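Local coordinates for protein SusD homolog (Bacteroides thetaiotaomicron, PDB 3SGH) that probably captures glycans at the outer-membrane surface, as a SusD-like lipoprotein working in a carbohydrate-uptake system, at residues Q168-A171 / V172-Q175; I84-S87 / F88-E92; P315-Y318 / A319-A323; I235-G239 / Y240-S244. All coordinates share one frame; numbering follows the deposited sequence.

Contact 1: Q168-A171 / V172-Q175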
ATOM      1  N   GLN A 168     -10.883 -14.921  23.679  1.00 22.11           N
ATOM      2  CA  GLN A 168     -11.789 -14.003  24.358  1.00 22.90           C
ATOM      3  C   GLN A 168     -11.089 -12.710  24.798  1.00 23.37           C
ATOM      4  O   GLN A 168     -11.726 -11.664  24.788  1.00 23.18           O
ATOM      5  CB  GLN A 168     -12.478 -14.676  25.548  1.00 23.70           C
ATOM      6  CG  GLN A 168     -13.323 -15.917  25.189  1.00 24.89           C
ATOM      7  CD  GLN A 168     -14.366 -15.612  24.181  1.00 27.27           C
ATOM      8  OE1 GLN A 168     -15.289 -14.818  24.424  1.00 28.72           O
ATOM      9  NE2 GLN A 168     -14.169 -16.158  22.953  1.00 26.81           N
ATOM     10  N   ASP A 169      -9.795 -12.765  25.129  1.00 23.21           N
ATOM     11  CA  ASP A 169      -9.035 -11.514  25.452  1.00 24.93           C
ATOM     12  C   ASP A 169      -8.978 -10.568  24.246  1.00 22.83           C
ATOM     13  O   ASP A 169      -9.213  -9.354  24.329  1.00 23.86           O
ATOM     14  CB  ASP A 169      -7.567 -11.845  25.774  1.00 25.72           C
ATOM     15  CG  ASP A 169      -7.406 -12.597  27.074  1.00 33.11           C
ATOM     16  OD1 ASP A 169      -8.350 -12.575  27.883  1.00 35.27           O
ATOM     17  OD2 ASP A 169      -6.318 -13.213  27.272  1.00 39.41           O
ATOM     18  N   LEU A 170      -8.671 -11.161  23.107  1.00 21.16           N
ATOM     19  CA  LEU A 170      -8.487 -10.410  21.885  1.00 19.81           C
ATOM     20  C   LEU A 170      -9.863  -9.895  21.382  1.00 19.18           C
ATOM     21  O   LEU A 170      -9.956  -8.785  20.862  1.00 17.57           O
ATOM     22  CB  LEU A 170      -7.764 -11.282  20.876  1.00 19.31           C
ATOM     23  CG  LEU A 170      -7.490 -10.577  19.531  1.00 18.63           C
ATOM     24  CD1 LEU A 170      -6.694  -9.278  19.703  1.00 18.98           C
ATOM     25  CD2 LEU A 170      -6.805 -11.526  18.604  1.00 20.78           C
ATOM     26  N   ALA A 171     -10.938 -10.666  21.597  1.00 19.45           N
ATOM     27  CA  ALA A 171     -12.296 -10.275  21.108  1.00 20.18           C
ATOM     28  C   ALA A 171     -12.781  -8.882  21.604  1.00 21.49           C
ATOM     29  O   ALA A 171     -13.470  -8.133  20.901  1.00 22.95           O
ATOM     30  CB  ALA A 171     -13.322 -11.353  21.455  1.00 19.49           C
ATOM     31  N   VAL A 172     -12.404  -8.550  22.812  1.00 22.25           N
ATOM     32  CA  VAL A 172     -12.847  -7.317  23.469  1.00 22.51           C
ATOM     33  C   VAL A 172     -12.442  -6.080  22.683  1.00 22.53           C
ATOM     34  O   VAL A 172     -13.160  -5.072  22.728  1.00 22.36           O
ATOM     35  CB  VAL A 172     -12.284  -7.205  24.908  1.00 23.07           C
ATOM     36  CG1 VAL A 172     -12.719  -5.868  25.561  1.00 24.25           C
ATOM     37  CG2 VAL A 172     -12.767  -8.349  25.762  1.00 23.20           C
ATOM     38  N   VAL A 173     -11.310  -6.144  21.965  1.00 21.67           N
ATOM     39  CA  VAL A 173     -10.742  -4.964  21.318  1.00 20.27           C
ATOM     40  C   VAL A 173     -10.551  -5.079  19.778  1.00 19.73           C
ATOM     41  O   VAL A 173     -10.196  -4.094  19.098  1.00 19.28           O
ATOM     42  CB  VAL A 173      -9.356  -4.603  21.917  1.00 20.46           C
ATOM     43  CG1 VAL A 173      -9.498  -4.301  23.435  1.00 23.78           C
ATOM     44  CG2 VAL A 173      -8.338  -5.649  21.620  1.00 19.33           C
ATOM     45  N   ASP A 174     -10.813  -6.259  19.250  1.00 18.73           N
ATOM     46  CA  ASP A 174     -10.482  -6.583  17.859  1.00 17.60           C
ATOM     47  C   ASP A 174     -11.650  -6.307  16.920  1.00 17.63           C
ATOM     48  O   ASP A 174     -12.467  -7.191  16.679  1.00 17.58           O
ATOM     49  CB  ASP A 174     -10.078  -8.042  17.781  1.00 17.14           C
ATOM     50  CG  ASP A 174      -9.761  -8.516  16.368  1.00 17.94           C
ATOM     51  OD1 ASP A 174      -9.577  -7.670  15.425  1.00 16.47           O
ATOM     52  OD2 ASP A 174      -9.657  -9.774  16.214  1.00 16.75           O
ATOM     53  N   GLN A 175     -11.651  -5.124  16.297  1.00 17.01           N
ATOM     54  CA  GLN A 175     -12.650  -4.773  15.294  1.00 16.33           C
ATOM     55  C   GLN A 175     -12.439  -5.405  13.918  1.00 17.06           C
ATOM     56  O   GLN A 175     -13.301  -5.292  13.041  1.00 18.13           O
ATOM     57  CB  GLN A 175     -12.733  -3.252  15.131  1.00 16.05           C
ATOM     58  CG  GLN A 175     -11.526  -2.546  14.491  1.00 14.57           C
ATOM     59  CD  GLN A 175     -10.510  -2.012  15.474  1.00 16.66           C
ATOM     60  OE1 GLN A 175     -10.293  -2.594  16.551  1.00 19.31           O
ATOM     61  NE2 GLN A 175      -9.850  -0.906  15.100  1.00 14.26           N
TER
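V172 sits on top of the short helical turn 168-171 and leans back over it: its CG2 methyl rests 3.6 Å from Q168 O and also comes near D169 O, so one branch covers two carbonyls. That branch is anti to V172's own carbonyl carbon (CG1 has chi1 178°), which swings CG2 back over the preceding turn. A171 passes the chain on, and the next two amides converge on one acceptor. V173 N donates to L170 O at 3.2 Å, fairly straight, though the donor stands well above the carbonyl plane. D174 N reaches the same oxygen at 3.1 Å, but its N-H is badly bent and the bond is weak. Next to these bonds the isobutyl group of L170 crosses the side chain of D174, with L170 CG 4.0 Å from D174 CB. L170 also packs on L21, V100 and M104, and an alanine here would probably open a gap among these three and take away the side-chain packing on D174 CB. The D174 carboxylate itself is gripped by four donors: OD1 by F176 N and Y177 N, OD2 by G179 N and W184 NE1. The arrangement is a single helical turn closed by a three-residue, 3-10-type bond, followed by an Asx turn at D174 that leads toward helix 181-198.

Contact 2: I84-S87 / F88-E92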
ATOM      1  N   ILE A  84       2.761   2.958  17.137  1.00 16.36           N
ATOM      2  CA  ILE A  84       3.408   1.726  17.535  1.00 17.41           C
ATOM      3  C   ILE A  84       4.125   1.860  18.873  1.00 17.68           C
ATOM      4  O   ILE A  84       4.108   0.923  19.673  1.00 18.80           O
ATOM      5  CB  ILE A  84       4.396   1.234  16.442  1.00 16.74           C
ATOM      6  CG1 ILE A  84       3.600   0.915  15.147  1.00 16.60           C
ATOM      7  CG2 ILE A  84       5.217   0.042  16.951  1.00 17.83           C
ATOM      8  CD1 ILE A  84       2.412  -0.115  15.338  1.00 18.08           C
ATOM      9  N   TYR A  85       4.736   3.020  19.120  1.00 18.85           N
ATOM     10  CA  TYR A  85       5.524   3.196  20.361  1.00 20.48           C
ATOM     11  C   TYR A  85       4.970   4.345  21.181  1.00 21.60           C
ATOM     12  O   TYR A  85       4.562   5.345  20.585  1.00 22.12           O
ATOM     13  CB  TYR A  85       6.981   3.470  20.017  1.00 21.37           C
ATOM     14  CG  TYR A  85       7.629   2.465  19.124  1.00 20.85           C
ATOM     15  CD1 TYR A  85       8.100   1.240  19.622  1.00 21.92           C
ATOM     16  CD2 TYR A  85       7.850   2.745  17.785  1.00 20.49           C
ATOM     17  CE1 TYR A  85       8.717   0.322  18.782  1.00 23.29           C
ATOM     18  CE2 TYR A  85       8.495   1.807  16.948  1.00 19.14           C
ATOM     19  CZ  TYR A  85       8.913   0.622  17.461  1.00 22.25           C
ATOM     20  OH  TYR A  85       9.498  -0.288  16.617  1.00 26.32           O
ATOM     21  N   PRO A  86       4.980   4.237  22.536  1.00 22.38           N
ATOM     22  CA  PRO A  86       5.586   3.156  23.341  1.00 22.62           C
ATOM     23  C   PRO A  86       4.714   1.923  23.557  1.00 22.42           C
ATOM     24  O   PRO A  86       5.114   1.022  24.268  1.00 23.17           O
ATOM     25  CB  PRO A  86       5.889   3.864  24.691  1.00 23.41           C
ATOM     26  CG  PRO A  86       4.800   4.866  24.824  1.00 24.23           C
ATOM     27  CD  PRO A  86       4.587   5.389  23.399  1.00 24.17           C
ATOM     28  N   SER A  87       3.535   1.860  22.963  1.00 21.71           N
ATOM     29  CA  SER A  87       2.628   0.760  23.286  1.00 21.43           C
ATOM     30  C   SER A  87       3.258  -0.606  23.064  1.00 20.06           C
ATOM     31  O   SER A  87       2.999  -1.492  23.851  1.00 20.48           O
ATOM     32  CB  SER A  87       1.319   0.871  22.519  1.00 21.26           C
ATOM     33  OG  SER A  87       0.665   2.066  22.901  1.00 25.26           O
ATOM     34  N   PHE A  88       4.064  -0.773  22.008  1.00 18.68           N
ATOM     35  CA  PHE A  88       4.688  -2.061  21.758  1.00 19.07           C
ATOM     36  C   PHE A  88       5.475  -2.554  22.991  1.00 20.25           C
ATOM     37  O   PHE A  88       5.360  -3.731  23.420  1.00 20.62           O
ATOM     38  CB  PHE A  88       5.654  -2.073  20.553  1.00 18.95           C
ATOM     39  CG  PHE A  88       6.328  -3.366  20.426  1.00 17.68           C
ATOM     40  CD1 PHE A  88       5.615  -4.451  20.006  1.00 17.08           C
ATOM     41  CD2 PHE A  88       7.633  -3.545  20.848  1.00 19.16           C
ATOM     42  CE1 PHE A  88       6.194  -5.698  19.958  1.00 18.75           C
ATOM     43  CE2 PHE A  88       8.221  -4.771  20.815  1.00 19.09           C
ATOM     44  CZ  PHE A  88       7.497  -5.865  20.375  1.00 20.30           C
ATOM     45  N   PHE A  89       6.285  -1.666  23.563  1.00 20.83           N
ATOM     46  CA  PHE A  89       7.126  -2.061  24.700  1.00 22.31           C
ATOM     47  C   PHE A  89       6.337  -2.234  25.972  1.00 22.51           C
ATOM     48  O   PHE A  89       6.625  -3.118  26.771  1.00 22.71           O
ATOM     49  CB  PHE A  89       8.270  -1.083  24.930  1.00 22.70           C
ATOM     50  CG  PHE A  89       9.273  -1.103  23.821  1.00 25.76           C
ATOM     51  CD1 PHE A  89       9.953  -2.264  23.518  1.00 27.14           C
ATOM     52  CD2 PHE A  89       9.525   0.023  23.064  1.00 28.94           C
ATOM     53  CE1 PHE A  89      10.884  -2.308  22.483  1.00 29.01           C
ATOM     54  CE2 PHE A  89      10.472  -0.017  22.040  1.00 27.79           C
ATOM     55  CZ  PHE A  89      11.129  -1.168  21.746  1.00 29.02           C
ATOM     56  N   LEU A  90       5.315  -1.419  26.145  1.00 22.58           N
ATOM     57  CA  LEU A  90       4.407  -1.595  27.263  1.00 22.72           C
ATOM     58  C   LEU A  90       3.704  -2.955  27.205  1.00 22.54           C
ATOM     59  O   LEU A  90       3.573  -3.630  28.242  1.00 22.81           O
ATOM     60  CB  LEU A  90       3.379  -0.457  27.284  1.00 22.40           C
ATOM     61  CG  LEU A  90       3.923   0.929  27.646  1.00 25.00           C
ATOM     62  CD1 LEU A  90       2.814   1.978  27.421  1.00 25.14           C
ATOM     63  CD2 LEU A  90       4.419   1.027  29.082  1.00 24.94           C
ATOM     64  N   VAL A  91       3.294  -3.383  26.008  1.00 21.51           N
ATOM     65  CA  VAL A  91       2.669  -4.699  25.850  1.00 21.56           C
ATOM     66  C   VAL A  91       3.694  -5.793  26.091  1.00 21.65           C
ATOM     67  O   VAL A  91       3.429  -6.779  26.777  1.00 21.73           O
ATOM     68  CB  VAL A  91       2.000  -4.904  24.477  1.00 20.64           C
ATOM     69  CG1 VAL A  91       1.548  -6.352  24.300  1.00 19.65           C
ATOM     70  CG2 VAL A  91       0.802  -3.908  24.307  1.00 19.74           C
ATOM     71  N   GLU A  92       4.863  -5.630  25.514  1.00 22.31           N
ATOM     72  CA  GLU A  92       5.909  -6.634  25.648  1.00 23.71           C
ATOM     73  C   GLU A  92       6.234  -6.888  27.106  1.00 25.23           C
ATOM     74  O   GLU A  92       6.351  -8.047  27.547  1.00 24.59           O
ATOM     75  CB  GLU A  92       7.164  -6.164  24.901  1.00 23.30           C
ATOM     76  CG  GLU A  92       8.328  -7.158  24.954  1.00 25.65           C
ATOM     77  CD  GLU A  92       9.401  -6.856  23.904  1.00 29.71           C
ATOM     78  OE1 GLU A  92      10.098  -5.842  24.096  1.00 27.44           O
ATOM     79  OE2 GLU A  92       9.511  -7.601  22.881  1.00 29.69           O
TER
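Y85 and F89 lie side by side at a tight corner between helices 75-84 and 87-95, where a cis peptide before P86 turns the chain within the helix-rich fold of this TPR-clan family. The two rings are tilted by 28° and slid so far apart that they barely overlap; the touch is made by Y85 CD1 against F89 CE2, 3.6 Å apart. The bump of I84 fills the other side: its CG2 methyl sits over the centre of one face of the Y85 ring and also meets F88 CB at 4.2 Å. F88 CD2 presses in turn on one face of the F89 ring, toward the rim. Across the corner, L90 points back to the chain before it, its CG 3.6 Å from P86 O, with CD1 more loosely beside the proline ring. M128 lies against both Y85 and F89, R109 takes the Y85 hydroxyl and sits in cation-pi contact with F88, and helix 17-24 brings M24 against S87 and F88. F88 N reaches back to I84 O, and the first turn of helix 87-95 is tied by L90 N to P86 O and V91 N to S87 O. Beside the last of these bonds, V91 CG2 comes within 3.3 Å of S87 O.

Contact 3: P315-Y318 / A319-A323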
ATOM      1  N   PRO A 315     -10.396  -0.364   4.398  1.00 16.47           N
ATOM      2  CA  PRO A 315      -9.776  -1.674   4.153  1.00 16.67           C
ATOM      3  C   PRO A 315      -8.327  -1.763   4.604  1.00 15.88           C
ATOM      4  O   PRO A 315      -7.610  -0.745   4.641  1.00 17.10           O
ATOM      5  CB  PRO A 315      -9.826  -1.823   2.642  1.00 16.48           C
ATOM      6  CG  PRO A 315      -9.832  -0.462   2.134  1.00 16.86           C
ATOM      7  CD  PRO A 315     -10.576   0.388   3.130  1.00 16.77           C
ATOM      8  N   VAL A 316      -7.903  -2.967   4.975  1.00 16.02           N
ATOM      9  CA  VAL A 316      -6.525  -3.234   5.343  1.00 15.20           C
ATOM     10  C   VAL A 316      -5.895  -4.170   4.291  1.00 15.83           C
ATOM     11  O   VAL A 316      -4.900  -3.820   3.666  1.00 15.23           O
ATOM     12  CB  VAL A 316      -6.380  -3.827   6.724  1.00 14.37           C
ATOM     13  CG1 VAL A 316      -4.853  -4.073   7.024  1.00 13.07           C
ATOM     14  CG2 VAL A 316      -7.064  -2.920   7.803  1.00 16.48           C
HETATM   15  N   MSE A 317      -6.483  -5.342   4.069  1.00 15.06           N
HETATM   16  CA  MSE A 317      -5.882  -6.288   3.167  1.00 15.56           C
HETATM   17  C   MSE A 317      -6.937  -7.216   2.635  1.00 14.96           C
HETATM   18  O   MSE A 317      -7.734  -7.755   3.422  1.00 15.65           O
HETATM   19  CB  MSE A 317      -4.815  -7.079   3.923  1.00 16.27           C
HETATM   20  CG  MSE A 317      -4.112  -8.120   3.061  1.00 18.02           C
HETATM   21 SE   MSE A 317      -2.909  -9.241   4.201  0.75 21.45          SE
HETATM   22  CE  MSE A 317      -1.644  -7.919   4.406  1.00 16.21           C
ATOM     23  N   TYR A 318      -6.946  -7.420   1.328  1.00 15.61           N
ATOM     24  CA  TYR A 318      -7.972  -8.204   0.667  1.00 14.99           C
ATOM     25  C   TYR A 318      -7.513  -9.595   0.311  1.00 15.30           C
ATOM     26  O   TYR A 318      -6.350  -9.810  -0.028  1.00 14.56           O
ATOM     27  CB  TYR A 318      -8.381  -7.532  -0.635  1.00 15.52           C
ATOM     28  CG  TYR A 318      -9.012  -6.160  -0.547  1.00 16.35           C
ATOM     29  CD1 TYR A 318     -10.216  -5.953   0.080  1.00 17.93           C
ATOM     30  CD2 TYR A 318      -8.385  -5.072  -1.077  1.00 20.09           C
ATOM     31  CE1 TYR A 318     -10.814  -4.719   0.125  1.00 16.01           C
ATOM     32  CE2 TYR A 318      -9.007  -3.817  -1.057  1.00 19.74           C
ATOM     33  CZ  TYR A 318     -10.219  -3.651  -0.480  1.00 14.32           C
ATOM     34  OH  TYR A 318     -10.788  -2.376  -0.486  1.00 16.14           O
ATOM     35  N   ALA A 319      -8.456 -10.544   0.330  1.00 15.33           N
ATOM     36  CA  ALA A 319      -8.148 -11.919  -0.026  1.00 15.93           C
ATOM     37  C   ALA A 319      -7.538 -11.999  -1.446  1.00 17.05           C
ATOM     38  O   ALA A 319      -6.655 -12.840  -1.702  1.00 15.81           O
ATOM     39  CB  ALA A 319      -9.388 -12.820   0.105  1.00 15.95           C
ATOM     40  N   ALA A 320      -7.998 -11.119  -2.350  1.00 15.39           N
ATOM     41  CA  ALA A 320      -7.465 -11.075  -3.725  1.00 16.00           C
ATOM     42  C   ALA A 320      -5.940 -10.920  -3.756  1.00 15.68           C
ATOM     43  O   ALA A 320      -5.279 -11.489  -4.626  1.00 16.20           O
ATOM     44  CB  ALA A 320      -8.163  -9.945  -4.554  1.00 16.82           C
ATOM     45  N   GLU A 321      -5.374 -10.159  -2.812  1.00 14.36           N
ATOM     46  CA  GLU A 321      -3.930  -9.904  -2.812  1.00 14.44           C
ATOM     47  C   GLU A 321      -3.160 -11.210  -2.640  1.00 14.44           C
ATOM     48  O   GLU A 321      -2.120 -11.391  -3.280  1.00 14.04           O
ATOM     49  CB  GLU A 321      -3.532  -8.918  -1.711  1.00 14.13           C
ATOM     50  CG  GLU A 321      -2.085  -8.480  -1.839  1.00 14.40           C
ATOM     51  CD  GLU A 321      -1.603  -7.497  -0.771  1.00 20.27           C
ATOM     52  OE1 GLU A 321      -2.437  -6.982  -0.005  1.00 21.30           O
ATOM     53  OE2 GLU A 321      -0.378  -7.202  -0.767  1.00 20.98           O
ATOM     54  N   ALA A 322      -3.673 -12.117  -1.789  1.00 14.10           N
ATOM     55  CA  ALA A 322      -2.996 -13.417  -1.588  1.00 14.38           C
ATOM     56  C   ALA A 322      -2.945 -14.247  -2.858  1.00 14.70           C
ATOM     57  O   ALA A 322      -1.947 -14.987  -3.105  1.00 15.09           O
ATOM     58  CB  ALA A 322      -3.644 -14.231  -0.446  1.00 14.55           C
ATOM     59  N   ALA A 323      -3.990 -14.155  -3.670  1.00 14.90           N
ATOM     60  CA  ALA A 323      -4.026 -14.889  -4.936  1.00 14.43           C
ATOM     61  C   ALA A 323      -3.004 -14.274  -5.899  1.00 13.77           C
ATOM     62  O   ALA A 323      -2.223 -14.983  -6.531  1.00 14.81           O
ATOM     63  CB  ALA A 323      -5.405 -14.864  -5.517  1.00 14.94           C
TER
HETATM   64  O   HOH W   1      -5.069  -6.110  -0.226  1.00 14.80           O
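M317 and E321 meet where strand 314-317 gives way to helix 319-331, and the touch between them is a van der Waals one: the CG methylene of M317, a selenomethionine, lies 3.7 Å from the carboxylate oxygen E321 OE1, the two side chains crossing at about a right angle. M317 then bends at its selenium, and its side chain packs against T190, R194 and M220.

The polar links across the turn run between Y318 and E321. The direct hydrogen bond is a backbone one: E321 N donates to Y318 O at 3.0 Å, with the donor 53° out of the carbonyl plane, a three-residue bond that winds the chain into the first helical turn. A319 N, too early in the helix for such a bond, gives its hydrogen to S226 OG.

A water makes the third kind of link. It accepts from Y318 N at 2.8 Å and donates to E321 OE1, also at 2.8 Å, bridging Y318, in the link after the strand, to the first helical turn. E321 can reach it because its chain runs out extended from CB, with CG anti to the backbone N (chi1 -171°). Its other oxygen, OE2, forms a salt bridge with R194 of helix 181-198, and Y318 OH is bonded to Y419 O.

Just upstream, V316 and M317 both face S227 in a classic beta bulge on the two-stranded sheet. The chemistry is that of a buried carboxylate with a water on OE1 and R194 on OE2 among its partners, which would probably keep E321 ionised and bind this strand-to-helix turn to helix 181-198.

Contact 4: I235-G239 / Y240-S244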
ATOM      1  N   ILE A 235     -13.844   5.599  15.627  1.00 20.91           N
ATOM      2  CA  ILE A 235     -14.377   6.895  15.192  1.00 21.96           C
ATOM      3  C   ILE A 235     -15.742   6.698  14.499  1.00 23.22           C
ATOM      4  O   ILE A 235     -16.582   7.597  14.481  1.00 22.18           O
ATOM      5  CB  ILE A 235     -13.379   7.605  14.241  1.00 20.90           C
ATOM      6  CG1 ILE A 235     -12.000   7.756  14.903  1.00 22.51           C
ATOM      7  CG2 ILE A 235     -13.944   8.938  13.769  1.00 19.52           C
ATOM      8  CD1 ILE A 235     -10.883   8.068  13.890  1.00 21.66           C
ATOM      9  N   ASN A 236     -15.956   5.491  13.977  1.00 24.11           N
ATOM     10  CA  ASN A 236     -17.203   5.084  13.297  1.00 25.88           C
ATOM     11  C   ASN A 236     -17.582   5.940  12.085  1.00 25.51           C
ATOM     12  O   ASN A 236     -18.746   5.985  11.638  1.00 27.91           O
ATOM     13  CB  ASN A 236     -18.318   4.916  14.321  1.00 26.99           C
ATOM     14  CG  ASN A 236     -18.082   3.669  15.195  1.00 30.60           C
ATOM     15  OD1 ASN A 236     -18.241   2.513  14.738  1.00 37.41           O
ATOM     16  ND2 ASN A 236     -17.674   3.900  16.419  1.00 33.73           N
ATOM     17  N   GLU A 237     -16.580   6.621  11.573  1.00 24.33           N
ATOM     18  CA  GLU A 237     -16.659   7.300  10.287  1.00 24.12           C
ATOM     19  C   GLU A 237     -15.274   7.346   9.682  1.00 23.31           C
ATOM     20  O   GLU A 237     -14.270   7.499  10.404  1.00 23.14           O
ATOM     21  CB  GLU A 237     -17.309   8.679  10.398  1.00 25.32           C
ATOM     22  CG  GLU A 237     -16.610   9.660  11.237  1.00 28.26           C
ATOM     23  CD  GLU A 237     -17.360  11.004  11.317  1.00 32.44           C
ATOM     24  OE1 GLU A 237     -18.405  11.079  12.017  1.00 35.72           O
ATOM     25  OE2 GLU A 237     -16.892  11.976  10.679  1.00 34.15           O
ATOM     26  N   ASN A 238     -15.192   7.202   8.356  1.00 20.18           N
ATOM     27  CA  ASN A 238     -13.895   7.022   7.759  1.00 19.09           C
ATOM     28  C   ASN A 238     -13.229   8.359   7.422  1.00 17.54           C
ATOM     29  O   ASN A 238     -13.890   9.382   7.232  1.00 18.79           O
ATOM     30  CB  ASN A 238     -13.912   6.023   6.588  1.00 18.31           C
ATOM     31  CG  ASN A 238     -14.651   6.543   5.358  1.00 18.97           C
ATOM     32  OD1 ASN A 238     -14.190   7.500   4.752  1.00 19.99           O
ATOM     33  ND2 ASN A 238     -15.746   5.850   4.930  1.00 17.11           N
ATOM     34  N   GLY A 239     -11.924   8.342   7.403  1.00 15.67           N
ATOM     35  CA  GLY A 239     -11.135   9.531   7.097  1.00 14.79           C
ATOM     36  C   GLY A 239     -11.221   9.968   5.662  1.00 14.96           C
ATOM     37  O   GLY A 239     -11.124  11.152   5.392  1.00 15.71           O
ATOM     38  N   TYR A 240     -11.433   9.027   4.737  1.00 14.11           N
ATOM     39  CA  TYR A 240     -11.518   9.400   3.322  1.00 14.43           C
ATOM     40  C   TYR A 240     -12.678  10.332   3.099  1.00 14.23           C
ATOM     41  O   TYR A 240     -12.551  11.277   2.327  1.00 14.58           O
ATOM     42  CB  TYR A 240     -11.648   8.191   2.424  1.00 14.60           C
ATOM     43  CG  TYR A 240     -10.392   7.361   2.145  1.00 13.48           C
ATOM     44  CD1 TYR A 240      -9.366   7.822   1.340  1.00 13.27           C
ATOM     45  CD2 TYR A 240     -10.281   6.066   2.666  1.00 14.84           C
ATOM     46  CE1 TYR A 240      -8.293   7.073   1.049  1.00 14.32           C
ATOM     47  CE2 TYR A 240      -9.189   5.276   2.361  1.00 13.72           C
ATOM     48  CZ  TYR A 240      -8.202   5.767   1.543  1.00 14.59           C
ATOM     49  OH  TYR A 240      -7.110   4.994   1.200  1.00 14.75           O
ATOM     50  N   ALA A 241     -13.802  10.076   3.763  1.00 14.94           N
ATOM     51  CA  ALA A 241     -14.983  10.907   3.550  1.00 15.68           C
ATOM     52  C   ALA A 241     -14.702  12.347   4.037  1.00 15.09           C
ATOM     53  O   ALA A 241     -15.143  13.318   3.411  1.00 15.61           O
ATOM     54  CB  ALA A 241     -16.176  10.326   4.225  1.00 14.76           C
ATOM     55  N   ILE A 242     -13.934  12.468   5.123  1.00 15.20           N
ATOM     56  CA  ILE A 242     -13.561  13.781   5.642  1.00 14.74           C
ATOM     57  C   ILE A 242     -12.596  14.477   4.621  1.00 14.79           C
ATOM     58  O   ILE A 242     -12.867  15.606   4.217  1.00 15.10           O
ATOM     59  CB  ILE A 242     -12.963  13.703   7.069  1.00 14.93           C
ATOM     60  CG1 ILE A 242     -14.030  13.136   8.049  1.00 18.30           C
ATOM     61  CG2 ILE A 242     -12.467  15.145   7.512  1.00 13.88           C
ATOM     62  CD1 ILE A 242     -13.471  12.614   9.409  1.00 20.73           C
ATOM     63  N   VAL A 243     -11.483  13.836   4.269  1.00 14.23           N
ATOM     64  CA  VAL A 243     -10.517  14.414   3.324  1.00 14.73           C
ATOM     65  C   VAL A 243     -11.208  14.767   2.002  1.00 13.97           C
ATOM     66  O   VAL A 243     -11.040  15.866   1.448  1.00 13.99           O
ATOM     67  CB  VAL A 243      -9.303  13.508   3.163  1.00 14.34           C
ATOM     68  CG1 VAL A 243      -8.263  14.123   2.210  1.00 15.46           C
ATOM     69  CG2 VAL A 243      -8.671  13.239   4.555  1.00 14.99           C
ATOM     70  N   SER A 244     -12.082  13.876   1.550  1.00 13.24           N
ATOM     71  CA  SER A 244     -12.748  14.055   0.263  1.00 13.59           C
ATOM     72  C   SER A 244     -13.743  15.231   0.301  1.00 14.21           C
ATOM     73  O   SER A 244     -13.983  15.896  -0.720  1.00 15.37           O
ATOM     74  CB  SER A 244     -13.475  12.768  -0.132  1.00 13.47           C
ATOM     75  OG  SER A 244     -14.207  12.858  -1.340  1.00 16.17           O
TER
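N238 stands just before helix 239-245 and caps it: A241 N donates to N238 OD1 at 2.8 Å, the N-H...O angle being 149° and the donor lying nearly along the C=O axis of the amide. The side chain gets there because CG sits between the backbone N and carbonyl carbon (chi1 69°), which folds the amide forward over the first turn. OD1 also lies 3.5 Å from the CB atoms of both Y240 and A241, so the oxygen touches their side chains as well as accepting an N-H.

The other half of the amide is satisfied too: N238 ND2 donates to the carbonyls of L312 and I306. Two earlier amides use a second side chain, Q314, whose OE1 accepts from G239 N and, more weakly, from Y240 N. From V243 the regular pattern takes over, with V243 N bonded to G239 O at 2.9 Å, very straight at 174°.

Outside the cap, E237 and I242 occupy the two positions where a hydrophobic staple would lie, but here the contact joins a carboxylate oxygen to a methyl: E237 OE2 is 3.7 Å from I242 CD1, the side chains crossing at about a right angle. A leucine in place of N238 would probably leave A241 N without its acceptor and the L312 and I306 carbonyls without their shared donor. Chemically, two neutral carboxamides, N238 and Q314, serve N-H groups at the helix start without bringing in a charge, while N238 ND2 pays for its own burial with the carbonyls of L312 and I306.

Along the chain the order is contact 2, contact 1, contact 4, contact 3. Contacts 1 and 2 lie on the same side of the chain's centre, 18 Å apart between centres, and both pack on helices 17-24 and 100-120. Contacts 3 and 4 come closest, about 5 Å between nearest atoms; Q314, which supports the start of helix 239-245, precedes P315, and both contacts also border I306 and P420. The sheet of strands 227-229 and 314-317 carries contact 3, and the loop leading to contact 4 leaves it. None of the four touch; each is a local corner where a helix begins or ends, and together they shape turns of this helix-rich SusD-like fold.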